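Local coordinates for protein beta-glucoside phosphorylase BglX (Unidentified, PDB 5VQE) that probably cleaves beta-glucosides by phosphorolysis, as a glycoside hydrolase family 3 enzyme that binds a 2-fluoroglucose in its active-site pocket, at residues A[93-98]-A[107-112]; A[135-140]-A[372-377]; A[205-210]-A[481-486]. One frame throughout, in Å; residues are numbered along the deposited sequence.

How the interactions relate
Interactions 1 and 2 adjoin, their centres 12 Å apart, and share a polar junction: T108 OG1 of interaction 1 lies 2.6 Å from E135 OE2 of interaction 2, a probable hydrogen bond, while G97 CA packs 3.2 Å from E135 OE1. Interaction 3 stands apart, its nearest atoms about 9 Å from interaction 1 and about 21 Å from interaction 2, which lies on the opposite side of the chain's centre. The bound 2-deoxy-2-fluoro-alpha-D-glucopyranose touches Q205 in interaction 3, where the side chain of H206 comes within about 4 Å of the sugar. In interaction 1 the side chain of R95 remains about 11 Å from it.

Interaction 1 of 3, residues A[93-98]-A[107-112]; sequences LERGGS and GTYVAS
R95 O is gripped by two successive backbone N-H groups: V110 N donates at 2.8 Å, and A111 N adds a weak bond at 3.4 Å. The side chain of the same residue runs beside that of Y109, pointing the same way, with guanidinium and phenol ring 52° apart. Its extended course from CG to NE carries CD past the ring, 3.5 Å from Y109 CE1, and R95 NH1 then gives a hydrogen bond of 2.9 Å to Y109 OH, which lies close to the guanidinium plane. S112 CB sits over one guanidinium face. In the other direction, R95 NE meets the anti lone pair of E94 OE1 in a salt bridge whose N-H...O bond is nearly straight (167°). These two in-plane partners, E94 OE1 and Y109 OH, probably hold the rotation of the guanidinium; the second carboxylate oxygen, E94 OE2, is tied by R163.

Further along, S98 N donates to T108 O at 3.2 Å. G96 has phi 120°, and a CB there would collide with T108 O; one on G97 would strike T108 N. The two glycines thus let the backbones come this close, with a single beta bridge between G96 and Y109, in the long loop that follows strand 88-91 in the TIM-barrel-type N-terminal domain of family 3 enzymes.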
# COMPACT_ATOMS: atom_id res chain seq x y z
N LEU A 93 3.96 -5.55 1.15
CA LEU A 93 5.28 -5.06 0.72
C LEU A 93 5.07 -3.96 -0.32
O LEU A 93 5.21 -4.16 -1.53
CB LEU A 93 6.13 -6.20 0.20
CG LEU A 93 6.50 -7.25 1.24
CD1 LEU A 93 6.69 -8.60 0.56
CD2 LEU A 93 7.75 -6.84 2.00
N GLU A 94 4.76 -2.76 0.17
CA GLU A 94 4.32 -1.65 -0.64
C GLU A 94 5.47 -0.79 -1.16
O GLU A 94 5.40 -0.29 -2.29
CB GLU A 94 3.36 -0.78 0.18
CG GLU A 94 2.74 0.38 -0.54
CD GLU A 94 1.91 1.23 0.41
OE1 GLU A 94 2.45 2.21 0.98
OE2 GLU A 94 0.72 0.89 0.63
N ARG A 95 6.53 -0.62 -0.37
CA ARG A 95 7.58 0.36 -0.64
C ARG A 95 8.97 -0.26 -0.64
O ARG A 95 9.97 0.47 -0.56
CB ARG A 95 7.51 1.49 0.39
CG ARG A 95 6.11 2.04 0.52
CD ARG A 95 6.06 3.31 1.32
NE ARG A 95 4.69 3.78 1.41
CZ ARG A 95 4.32 4.99 1.79
NH1 ARG A 95 5.24 5.90 2.13
NH2 ARG A 95 3.03 5.29 1.83
N GLY A 96 9.05 -1.58 -0.76
CA GLY A 96 10.29 -2.32 -0.64
C GLY A 96 10.16 -3.30 0.50
O GLY A 96 9.04 -3.65 0.88
N GLY A 97 11.27 -3.75 1.07
CA GLY A 97 11.19 -4.60 2.24
C GLY A 97 10.53 -3.92 3.42
O GLY A 97 9.90 -4.58 4.25
N SER A 98 10.67 -2.60 3.53
CA SER A 98 10.12 -1.83 4.63
C SER A 98 9.45 -0.58 4.09
O SER A 98 9.59 -0.23 2.91
CB SER A 98 11.22 -1.44 5.64
OG SER A 98 11.72 -2.58 6.30
N GLY A 107 13.69 -4.34 6.63
CA GLY A 107 13.97 -4.41 5.21
C GLY A 107 14.35 -3.05 4.64
O GLY A 107 14.46 -2.05 5.34
N THR A 108 14.53 -3.03 3.32
CA THR A 108 14.91 -1.82 2.61
C THR A 108 13.68 -0.99 2.27
O THR A 108 12.81 -1.44 1.52
CB THR A 108 15.67 -2.14 1.33
OG1 THR A 108 16.80 -2.97 1.63
CG2 THR A 108 16.15 -0.87 0.65
N TYR A 109 13.63 0.24 2.79
CA TYR A 109 12.62 1.22 2.40
C TYR A 109 13.10 1.92 1.14
O TYR A 109 14.02 2.75 1.19
CB TYR A 109 12.38 2.21 3.54
CG TYR A 109 11.21 3.17 3.34
CD1 TYR A 109 10.47 3.17 2.17
CD2 TYR A 109 10.87 4.09 4.33
CE1 TYR A 109 9.42 4.03 1.99
CE2 TYR A 109 9.81 4.97 4.15
CZ TYR A 109 9.09 4.93 2.98
OH TYR A 109 8.03 5.78 2.76
N VAL A 110 12.51 1.59 -0.01
CA VAL A 110 12.93 2.14 -1.29
C VAL A 110 12.25 3.49 -1.51
O VAL A 110 12.90 4.54 -1.48
CB VAL A 110 12.60 1.18 -2.45
CG1 VAL A 110 12.95 1.80 -3.80
CG2 VAL A 110 13.33 -0.15 -2.25
N ALA A 111 10.94 3.47 -1.73
CA ALA A 111 10.19 4.68 -2.01
C ALA A 111 8.70 4.36 -1.94
O ALA A 111 8.29 3.21 -2.09
CB ALA A 111 10.54 5.26 -3.39
N SER A 112 7.90 5.40 -1.71
CA SER A 112 6.47 5.28 -1.95
C SER A 112 6.25 5.02 -3.44
O SER A 112 7.08 5.37 -4.28
CB SER A 112 5.73 6.54 -1.52
OG SER A 112 6.11 7.65 -2.33

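Interaction 2 of 3, residues A[135-140]-A[372-377]; sequences EGSAVG and MERIQS
E135 OE2 accepts a hydrogen bond from Q376 N across the contact, at 3.1 Å; the donor approaches from above the carboxylate, 55° out of its plane. The side chain behind it lies against I375, with E135 CG 4.0 Å from I375 CA and E135 OE1 3.9 Å from I375 CG2. An apolar group follows along the helix end: I375 CD1 packs 3.9 Å from V139 CG1, the two side chains crossing at about a right angle, and M372 SD reaches the same methyl at 3.8 Å. A bend at chi2 (-71°) places that sulfur.

The helical partner is the C-terminal turn of helix 122-138, finished by a Schellman motif in which G140 has phi 111°. Across the contact, R374 to S377 form a type II beta turn leading into helix 378-391.

T108 OG1 and H380 ND1 also hydrogen-bond to E135 OE2, and these bonds help to fix the carboxylate next to the turn. An alanine in place of E135, lacking CG and the carboxylate, would probably leave Q376 N and H380 ND1 without this acceptor and open a gap beside I375 CA and CG2. R374 NH1 passes 3.6 Å from A138 CB to bond with S134 O, while Q376 NE2 bonds with D106 O.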
# COMPACT_ATOMS: atom_id res chain seq x y z
N GLU A 135 13.35 -9.43 -0.95
CA GLU A 135 13.49 -9.44 0.51
C GLU A 135 12.37 -10.24 1.16
O GLU A 135 12.61 -10.99 2.11
CB GLU A 135 13.53 -7.99 1.01
CG GLU A 135 14.70 -7.22 0.40
CD GLU A 135 15.03 -5.93 1.11
OE1 GLU A 135 14.21 -5.49 1.95
OE2 GLU A 135 16.11 -5.36 0.84
N GLY A 136 11.15 -10.14 0.63
CA GLY A 136 10.06 -10.94 1.17
C GLY A 136 10.29 -12.43 1.01
O GLY A 136 10.09 -13.20 1.95
N SER A 137 10.71 -12.86 -0.18
CA SER A 137 10.86 -14.29 -0.41
C SER A 137 11.97 -14.89 0.43
O SER A 137 11.93 -16.08 0.76
CB SER A 137 11.10 -14.59 -1.90
OG SER A 137 12.29 -14.01 -2.39
N ALA A 138 12.97 -14.08 0.80
CA ALA A 138 14.05 -14.58 1.65
C ALA A 138 13.53 -15.10 2.98
O ALA A 138 14.12 -16.02 3.57
CB ALA A 138 15.08 -13.48 1.89
N VAL A 139 12.44 -14.52 3.49
CA VAL A 139 11.91 -14.91 4.78
C VAL A 139 10.67 -15.78 4.66
O VAL A 139 10.06 -16.12 5.68
CB VAL A 139 11.61 -13.68 5.66
CG1 VAL A 139 12.84 -12.78 5.76
CG2 VAL A 139 10.42 -12.89 5.15
N GLY A 140 10.26 -16.13 3.43
CA GLY A 140 9.16 -17.05 3.23
C GLY A 140 7.89 -16.46 2.66
O GLY A 140 6.95 -17.21 2.40
N MET A 372 19.04 -14.43 3.03
CA MET A 372 18.84 -13.28 3.91
C MET A 372 19.81 -12.15 3.61
O MET A 372 19.52 -11.00 3.96
CB MET A 372 18.99 -13.70 5.37
CG MET A 372 18.03 -14.78 5.81
SD MET A 372 16.35 -14.16 5.93
CE MET A 372 16.42 -13.34 7.52
N GLU A 373 20.95 -12.45 2.98
CA GLU A 373 21.92 -11.41 2.66
C GLU A 373 21.40 -10.43 1.62
O GLU A 373 22.00 -9.37 1.44
CB GLU A 373 23.23 -12.04 2.16
CG GLU A 373 23.93 -12.87 3.23
CD GLU A 373 25.23 -13.49 2.74
OE1 GLU A 373 25.88 -12.91 1.84
OE2 GLU A 373 25.60 -14.57 3.26
N ARG A 374 20.31 -10.76 0.92
CA ARG A 374 19.71 -9.82 -0.02
C ARG A 374 19.04 -8.66 0.70
O ARG A 374 18.84 -7.60 0.09
CB ARG A 374 18.68 -10.52 -0.90
CG ARG A 374 19.21 -11.72 -1.64
CD ARG A 374 18.27 -12.15 -2.74
NE ARG A 374 16.97 -12.61 -2.25
CZ ARG A 374 16.62 -13.89 -2.09
NH1 ARG A 374 15.39 -14.19 -1.67
NH2 ARG A 374 17.47 -14.87 -2.37
N ILE A 375 18.65 -8.85 1.95
CA ILE A 375 17.92 -7.82 2.68
C ILE A 375 18.88 -6.71 3.07
O ILE A 375 19.95 -6.96 3.64
CB ILE A 375 17.22 -8.41 3.91
CG1 ILE A 375 16.31 -9.58 3.48
CG2 ILE A 375 16.41 -7.35 4.62
CD1 ILE A 375 15.65 -10.33 4.62
N GLN A 376 18.51 -5.46 2.75
CA GLN A 376 19.37 -4.29 2.91
C GLN A 376 20.70 -4.48 2.18
O GLN A 376 21.74 -3.97 2.60
CB GLN A 376 19.62 -3.98 4.39
CG GLN A 376 18.40 -3.39 5.09
CD GLN A 376 18.74 -2.79 6.44
OE1 GLN A 376 19.52 -1.84 6.54
NE2 GLN A 376 18.15 -3.34 7.50
N SER A 377 20.66 -5.18 1.05
CA SER A 377 21.86 -5.36 0.25
C SER A 377 22.27 -4.04 -0.41
O SER A 377 21.48 -3.10 -0.55
CB SER A 377 21.62 -6.43 -0.82
OG SER A 377 20.65 -5.99 -1.76

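Interaction 3 of 3, residues A[205-210]-A[481-486]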
# COMPACT_ATOMS: atom_id res chain seq x y z
N GLN A 205 -12.16 3.77 3.52
CA GLN A 205 -12.94 2.55 3.70
C GLN A 205 -12.64 1.84 5.01
O GLN A 205 -13.40 0.94 5.41
CB GLN A 205 -12.73 1.58 2.53
CG GLN A 205 -11.28 1.40 2.11
CD GLN A 205 -10.99 0.03 1.54
OE1 GLN A 205 -11.80 -0.90 1.65
NE2 GLN A 205 -9.81 -0.11 0.93
N HIS A 206 -11.54 2.20 5.68
CA HIS A 206 -11.29 1.74 7.04
C HIS A 206 -12.38 2.22 8.00
O HIS A 206 -12.63 1.56 9.01
CB HIS A 206 -9.92 2.23 7.53
CG HIS A 206 -8.76 1.64 6.81
ND1 HIS A 206 -8.36 2.05 5.55
CD2 HIS A 206 -7.87 0.68 7.17
CE1 HIS A 206 -7.31 1.36 5.17
NE2 HIS A 206 -7.00 0.51 6.13
N LEU A 207 -13.03 3.34 7.68
CA LEU A 207 -13.96 4.01 8.59
C LEU A 207 -15.40 4.00 8.10
O LEU A 207 -16.29 4.46 8.83
CB LEU A 207 -13.52 5.46 8.82
CG LEU A 207 -12.17 5.62 9.53
CD1 LEU A 207 -11.76 7.08 9.55
CD2 LEU A 207 -12.22 5.06 10.95
N MET A 208 -15.66 3.49 6.90
CA MET A 208 -16.99 3.51 6.30
C MET A 208 -16.88 2.78 4.97
O MET A 208 -15.79 2.41 4.54
CB MET A 208 -17.49 4.94 6.12
CG MET A 208 -16.46 5.83 5.42
SD MET A 208 -17.17 7.36 4.83
CE MET A 208 -18.17 6.71 3.49
N SER A 209 -18.03 2.55 4.32
CA SER A 209 -18.01 2.04 2.95
C SER A 209 -17.95 3.23 2.00
O SER A 209 -18.96 3.88 1.71
CB SER A 209 -19.22 1.16 2.67
OG SER A 209 -19.18 0.69 1.33
N SER A 210 -16.75 3.54 1.50
CA SER A 210 -16.57 4.67 0.61
C SER A 210 -17.13 4.33 -0.78
O SER A 210 -17.43 3.17 -1.09
CB SER A 210 -15.10 5.08 0.55
OG SER A 210 -14.28 4.05 0.01
N ASN A 481 -7.32 4.50 9.31
CA ASN A 481 -8.25 5.11 10.27
C ASN A 481 -7.97 6.58 10.53
O ASN A 481 -8.40 7.12 11.55
CB ASN A 481 -8.26 4.35 11.60
CG ASN A 481 -8.68 2.90 11.44
OD1 ASN A 481 -9.86 2.60 11.25
ND2 ASN A 481 -7.72 1.99 11.51
N GLN A 482 -7.26 7.26 9.63
CA GLN A 482 -7.17 8.71 9.64
C GLN A 482 -8.17 9.26 8.63
O GLN A 482 -8.26 8.76 7.50
CB GLN A 482 -5.75 9.18 9.29
CG GLN A 482 -4.70 8.70 10.27
CD GLN A 482 -3.28 8.97 9.80
OE1 GLN A 482 -3.01 9.06 8.60
NE2 GLN A 482 -2.36 9.11 10.76
N THR A 483 -8.94 10.27 9.04
CA THR A 483 -9.86 10.91 8.11
C THR A 483 -9.20 12.05 7.35
O THR A 483 -9.79 12.57 6.40
CB THR A 483 -11.12 11.41 8.83
OG1 THR A 483 -10.97 12.79 9.20
CG2 THR A 483 -11.44 10.57 10.07
N THR A 484 -7.98 12.44 7.74
CA THR A 484 -7.23 13.45 7.00
C THR A 484 -5.74 13.20 7.13
O THR A 484 -5.26 12.67 8.14
CB THR A 484 -7.55 14.87 7.50
OG1 THR A 484 -7.24 15.81 6.47
CG2 THR A 484 -6.75 15.22 8.76
N ILE A 485 -5.01 13.57 6.08
CA ILE A 485 -3.57 13.79 6.13
C ILE A 485 -3.24 15.22 5.73
O ILE A 485 -2.16 15.51 5.23
CB ILE A 485 -2.81 12.77 5.26
CG1 ILE A 485 -3.29 12.85 3.81
CG2 ILE A 485 -2.97 11.37 5.82
CD1 ILE A 485 -2.47 12.01 2.84
N ARG A 486 -4.21 16.11 5.91
CA ARG A 486 -4.01 17.53 5.70
C ARG A 486 -2.98 18.06 6.68
O ARG A 486 -2.74 17.50 7.75
CB ARG A 486 -5.32 18.29 5.88
CG ARG A 486 -6.37 17.98 4.82
CD ARG A 486 -6.20 18.83 3.59
NE ARG A 486 -6.27 20.24 3.91
CZ ARG A 486 -7.39 20.91 4.11
NH1 ARG A 486 -8.57 20.30 4.02
NH2 ARG A 486 -7.35 22.20 4.40
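The two loops approach each other most closely at H206 and N481, whose CA atoms are 5.6 Å apart, and no hydrogen bond joins the segments; N481 has positive phi (77°).

L207 and N481 carry most of the contact, and the two methyls of L207 meet different partners. L207 CD1 lies 3.5 Å from T483 CG2, the two side chains crossing at about a right angle. L207 CD2 instead packs against the N481 amide, 3.4 Å from N481 OD1, in a van der Waals contact between a methyl and a carbonyl oxygen. The chain of N481 leaves its backbone with CG anti to the carbonyl carbon (chi1 -60°), which puts the amide carbon 4.2 Å from H206 CB. N481 OD1 then approaches that same CB at 3.7 Å, so the amide spans the neighbouring H206 and L207.

On the H206 side, N481 N stands 4.1 Å from H206 CG, obliquely placed relative to the imidazole. D204 joins the two residues indirectly: its OD1 accepts from H206 ND1 and its OD2 from N481 N. One carboxylate thereby links the imidazole to N481 N, a polar bridge alongside the apolar contact of L207 with T483. Backbone bonds of Q205 with G294 and of H206 with V293 tie the first loop to the region following strand 284-287.

Here a loop after strand 469-475 of the mixed six-stranded sheet meets a loop of the N-terminal TIM-barrel-type domain at the rim of the sugar pocket: Q205 touches the bound 2-deoxy-2-fluoro-alpha-D-glucopyranose, consistent with the family 3 pattern of an active site bordered by two domains.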